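Local atomic coordinates of uncharacterized RNA methyltransferase pyrab10780 (PDB entry 2JJQ), a protein that catalyses the S-adenosyl-L-methionine-dependent methylation of uridine 54 in tRNA at carbon 5 of the base, giving 5-methyluridine. Residues A[131-143]-A[171-185]. Sequence-based numbering, arbitrary orientation.
Sequences IDLAITKDGIGFR and LKEFIEEEKISVWNI
Ile135 and Trp183 join the two backbones: Trp183 N donates to Ile135 O (3.1 Å), and Trp183 O takes the amide of Lys137 in return, with N to O at 2.8 Å. The pair brackets Thr136 in a single beta bridge, and the CA of Thr136 also touches Trp183 O.

The side chains of Ile135 and Ile140 make an aliphatic contact with the helix. A chi1 of -54° sets CG1 of Ile135 beside the backbone N and CG2 anti to it, and the two branches diverge: CG2 meets Ile175 CD1 (3.5 Å) and, at about a right angle, Val182 CG1, while CD1 runs tip to tip into Leu171 CD2 (3.7 Å). Ile140 CD1 settles on Leu171 CD2 and the CG of Lys172. On Thr136, CG2 presses tightly on Ile185 CD1 (3.4 Å); CG1 of the same isoleucine lies over one face of the Trp183 indole, offset toward the rim.

Within the type I turn 136-139, Gly139 O grips both the amide and the hydroxyl of Thr136.

Ile140 lies about 9 Å, side chain to side chain, from Cys157, a probable [4Fe-4S] ligand. Strand 130-136 edges a five-stranded sheet: strand 192-199 pairs with it along Ile131, Leu133 and Ile135, while helix 162-178 and the loop at Trp183 close on its end.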
# COMPACT_ATOMS: atom_id res chain seq x y z
N ILE A 131 -0.33 -2.27 9.79
CA ILE A 131 -0.59 -3.70 9.66
C ILE A 131 -1.94 -3.99 10.31
O ILE A 131 -2.34 -3.25 11.25
CB ILE A 131 0.49 -4.55 10.31
CG1 ILE A 131 0.64 -4.25 11.79
CG2 ILE A 131 1.82 -4.36 9.52
CD1 ILE A 131 1.77 -5.10 12.36
N ASP A 132 -2.64 -4.99 9.77
CA ASP A 132 -3.98 -5.36 10.25
C ASP A 132 -3.82 -6.79 10.75
O ASP A 132 -3.54 -7.71 9.96
CB ASP A 132 -4.99 -5.24 9.10
CG ASP A 132 -5.10 -3.78 8.54
OD1 ASP A 132 -4.07 -3.07 8.36
OD2 ASP A 132 -6.21 -3.31 8.25
N LEU A 133 -3.86 -6.96 12.07
CA LEU A 133 -3.69 -8.27 12.68
C LEU A 133 -5.03 -8.82 13.11
O LEU A 133 -5.80 -8.16 13.83
CB LEU A 133 -2.78 -8.14 13.90
CG LEU A 133 -1.35 -7.64 13.64
CD1 LEU A 133 -0.72 -7.14 14.92
CD2 LEU A 133 -0.54 -8.77 13.04
N ALA A 134 -5.36 -10.02 12.62
CA ALA A 134 -6.54 -10.69 13.09
C ALA A 134 -6.32 -11.27 14.50
O ALA A 134 -5.23 -11.76 14.81
CB ALA A 134 -6.98 -11.82 12.07
N ILE A 135 -7.36 -11.22 15.33
CA ILE A 135 -7.21 -11.65 16.74
C ILE A 135 -8.17 -12.82 16.94
O ILE A 135 -9.36 -12.66 17.04
CB ILE A 135 -7.55 -10.48 17.71
CG1 ILE A 135 -6.72 -9.23 17.35
CG2 ILE A 135 -7.42 -10.90 19.20
CD1 ILE A 135 -7.28 -7.98 18.00
N THR A 136 -7.64 -14.04 16.96
CA THR A 136 -8.55 -15.18 16.89
C THR A 136 -8.29 -16.17 18.01
O THR A 136 -7.28 -16.09 18.72
CB THR A 136 -8.43 -15.91 15.53
OG1 THR A 136 -7.21 -16.66 15.51
CG2 THR A 136 -8.34 -14.91 14.37
N LYS A 137 -9.23 -17.11 18.17
CA LYS A 137 -9.08 -18.15 19.18
C LYS A 137 -7.71 -18.83 19.08
O LYS A 137 -6.98 -18.95 20.07
CB LYS A 137 -10.25 -19.14 19.07
CG LYS A 137 -10.15 -20.35 19.99
CD LYS A 137 -11.45 -21.18 19.98
CE LYS A 137 -11.22 -22.55 20.60
NZ LYS A 137 -10.12 -23.27 19.87
N ASP A 138 -7.32 -19.19 17.87
CA ASP A 138 -6.04 -19.89 17.69
C ASP A 138 -4.82 -19.04 17.36
O ASP A 138 -3.83 -19.54 16.85
CB ASP A 138 -6.20 -21.00 16.65
CG ASP A 138 -6.95 -22.20 17.23
OD1 ASP A 138 -6.74 -22.50 18.44
OD2 ASP A 138 -7.75 -22.82 16.49
N GLY A 139 -4.88 -17.74 17.62
CA GLY A 139 -3.67 -16.94 17.46
C GLY A 139 -3.97 -15.54 16.95
O GLY A 139 -5.10 -15.26 16.55
N ILE A 140 -2.91 -14.73 16.92
CA ILE A 140 -2.94 -13.34 16.43
C ILE A 140 -1.99 -13.24 15.23
O ILE A 140 -0.79 -13.60 15.33
CB ILE A 140 -2.50 -12.36 17.56
CG1 ILE A 140 -3.53 -12.31 18.71
CG2 ILE A 140 -2.27 -10.92 17.00
CD1 ILE A 140 -2.99 -11.81 20.04
N GLY A 141 -2.50 -12.80 14.09
CA GLY A 141 -1.66 -12.67 12.90
C GLY A 141 -2.54 -12.56 11.67
O GLY A 141 -3.34 -11.65 11.55
N PHE A 142 -2.43 -13.52 10.77
CA PHE A 142 -3.14 -13.39 9.50
C PHE A 142 -3.51 -14.76 8.93
O PHE A 142 -2.96 -15.78 9.37
CB PHE A 142 -2.30 -12.59 8.53
CG PHE A 142 -0.93 -13.16 8.31
CD1 PHE A 142 0.13 -12.78 9.13
CD2 PHE A 142 -0.70 -14.13 7.31
CE1 PHE A 142 1.40 -13.31 8.94
CE2 PHE A 142 0.59 -14.66 7.12
CZ PHE A 142 1.64 -14.25 7.94
N ARG A 143 -4.47 -14.79 8.00
CA ARG A 143 -4.93 -16.06 7.45
C ARG A 143 -3.84 -16.66 6.58
O ARG A 143 -3.18 -15.95 5.80
CB ARG A 143 -6.26 -15.91 6.69
CG ARG A 143 -7.46 -15.77 7.63
CD ARG A 143 -8.67 -15.07 6.96
NE ARG A 143 -8.27 -14.03 6.01
CZ ARG A 143 -8.98 -12.94 5.70
NH1 ARG A 143 -10.15 -12.72 6.30
NH2 ARG A 143 -8.51 -12.06 4.81
N LEU A 171 -1.40 -6.69 23.83
CA LEU A 171 -2.73 -7.12 23.46
C LEU A 171 -3.06 -8.41 24.22
O LEU A 171 -4.18 -8.61 24.69
CB LEU A 171 -2.82 -7.39 21.95
CG LEU A 171 -4.19 -7.90 21.48
CD1 LEU A 171 -5.41 -7.06 21.90
CD2 LEU A 171 -4.15 -8.09 19.92
N LYS A 172 -2.09 -9.31 24.28
CA LYS A 172 -2.30 -10.60 24.95
C LYS A 172 -2.66 -10.37 26.44
O LYS A 172 -3.57 -10.99 26.97
CB LYS A 172 -1.05 -11.48 24.78
CG LYS A 172 -0.99 -12.07 23.38
CD LYS A 172 0.31 -12.77 23.19
CE LYS A 172 0.36 -13.46 21.88
NZ LYS A 172 1.78 -13.84 21.54
N GLU A 173 -1.98 -9.42 27.08
CA GLU A 173 -2.29 -9.08 28.49
C GLU A 173 -3.69 -8.53 28.68
O GLU A 173 -4.41 -8.95 29.60
CB GLU A 173 -1.32 -8.04 29.00
CG GLU A 173 0.07 -8.53 29.28
CD GLU A 173 1.03 -7.35 29.42
OE1 GLU A 173 0.56 -6.20 29.60
OE2 GLU A 173 2.27 -7.56 29.32
N PHE A 174 -4.08 -7.61 27.79
CA PHE A 174 -5.41 -7.02 27.70
C PHE A 174 -6.49 -8.10 27.57
O PHE A 174 -7.48 -8.12 28.32
CB PHE A 174 -5.46 -6.08 26.46
CG PHE A 174 -6.69 -5.22 26.35
CD1 PHE A 174 -7.26 -4.59 27.46
CD2 PHE A 174 -7.23 -4.94 25.07
CE1 PHE A 174 -8.39 -3.78 27.33
CE2 PHE A 174 -8.35 -4.14 24.92
CZ PHE A 174 -8.96 -3.54 26.07
N ILE A 175 -6.29 -8.98 26.60
CA ILE A 175 -7.23 -10.02 26.33
C ILE A 175 -7.28 -10.92 27.57
O ILE A 175 -8.34 -11.35 28.00
CB ILE A 175 -6.78 -10.88 25.12
CG1 ILE A 175 -7.07 -10.12 23.81
CG2 ILE A 175 -7.62 -12.16 25.05
CD1 ILE A 175 -6.39 -10.72 22.59
N GLU A 176 -6.12 -11.24 28.10
CA GLU A 176 -6.10 -12.24 29.17
C GLU A 176 -6.72 -11.65 30.43
O GLU A 176 -7.55 -12.28 31.11
CB GLU A 176 -4.69 -12.71 29.47
CG GLU A 176 -4.60 -13.49 30.80
CD GLU A 176 -3.24 -14.08 31.01
OE1 GLU A 176 -2.66 -14.55 30.00
OE2 GLU A 176 -2.75 -14.08 32.17
N GLU A 177 -6.32 -10.43 30.76
CA GLU A 177 -6.70 -9.89 32.07
C GLU A 177 -8.07 -9.30 32.09
O GLU A 177 -8.67 -9.22 33.18
CB GLU A 177 -5.71 -8.85 32.58
CG GLU A 177 -4.32 -9.35 32.67
CD GLU A 177 -3.36 -8.24 33.06
OE1 GLU A 177 -3.82 -7.29 33.74
OE2 GLU A 177 -2.17 -8.35 32.69
N GLU A 178 -8.59 -8.90 30.93
CA GLU A 178 -9.95 -8.39 30.85
C GLU A 178 -10.89 -9.46 30.28
O GLU A 178 -12.07 -9.18 30.08
CB GLU A 178 -10.02 -7.12 29.97
CG GLU A 178 -9.24 -5.93 30.55
CD GLU A 178 -9.83 -5.42 31.89
OE1 GLU A 178 -11.05 -5.62 32.16
OE2 GLU A 178 -9.06 -4.80 32.67
N LYS A 179 -10.35 -10.66 30.04
CA LYS A 179 -11.13 -11.83 29.55
C LYS A 179 -11.96 -11.42 28.33
O LYS A 179 -13.20 -11.50 28.30
CB LYS A 179 -11.98 -12.42 30.68
CG LYS A 179 -11.12 -12.92 31.86
CD LYS A 179 -10.07 -14.01 31.39
CE LYS A 179 -9.17 -14.49 32.55
NZ LYS A 179 -7.83 -14.99 32.10
N ILE A 180 -11.25 -10.92 27.32
CA ILE A 180 -11.95 -10.42 26.15
C ILE A 180 -12.25 -11.55 25.15
O ILE A 180 -11.36 -12.31 24.77
CB ILE A 180 -11.09 -9.35 25.43
CG1 ILE A 180 -10.67 -8.27 26.43
CG2 ILE A 180 -11.85 -8.81 24.23
CD1 ILE A 180 -9.90 -7.09 25.78
N SER A 181 -13.49 -11.60 24.69
CA SER A 181 -13.95 -12.58 23.71
C SER A 181 -13.30 -12.29 22.35
O SER A 181 -13.26 -11.15 21.91
CB SER A 181 -15.50 -12.52 23.63
OG SER A 181 -16.03 -12.55 22.32
N VAL A 182 -12.70 -13.30 21.73
CA VAL A 182 -12.02 -13.08 20.44
C VAL A 182 -12.66 -13.87 19.29
O VAL A 182 -13.62 -14.62 19.47
CB VAL A 182 -10.49 -13.32 20.51
CG1 VAL A 182 -9.81 -12.39 21.52
CG2 VAL A 182 -10.18 -14.82 20.80
N TRP A 183 -12.16 -13.66 18.08
CA TRP A 183 -12.84 -14.17 16.87
C TRP A 183 -12.67 -15.67 16.80
O TRP A 183 -11.53 -16.18 16.81
CB TRP A 183 -12.18 -13.56 15.65
CG TRP A 183 -12.83 -13.76 14.31
CD1 TRP A 183 -14.00 -14.41 14.02
CD2 TRP A 183 -12.38 -13.18 13.09
NE1 TRP A 183 -14.26 -14.34 12.65
CE2 TRP A 183 -13.29 -13.56 12.07
CE3 TRP A 183 -11.28 -12.38 12.76
CZ2 TRP A 183 -13.12 -13.16 10.75
CZ3 TRP A 183 -11.12 -12.00 11.44
CH2 TRP A 183 -12.04 -12.38 10.46
N ASN A 184 -13.79 -16.37 16.70
CA ASN A 184 -13.76 -17.80 16.42
C ASN A 184 -14.08 -17.92 14.96
O ASN A 184 -15.23 -17.71 14.57
CB ASN A 184 -14.88 -18.48 17.18
CG ASN A 184 -15.06 -19.96 16.77
OD1 ASN A 184 -14.47 -20.43 15.79
ND2 ASN A 184 -15.88 -20.68 17.53
N ILE A 185 -13.07 -18.21 14.16
CA ILE A 185 -13.25 -18.22 12.69
C ILE A 185 -14.18 -19.33 12.16
O ILE A 185 -14.88 -19.13 11.16
CB ILE A 185 -11.90 -18.29 12.00
CG1 ILE A 185 -11.17 -16.97 12.21
CG2 ILE A 185 -12.11 -18.58 10.50
CD1 ILE A 185 -9.67 -17.10 12.09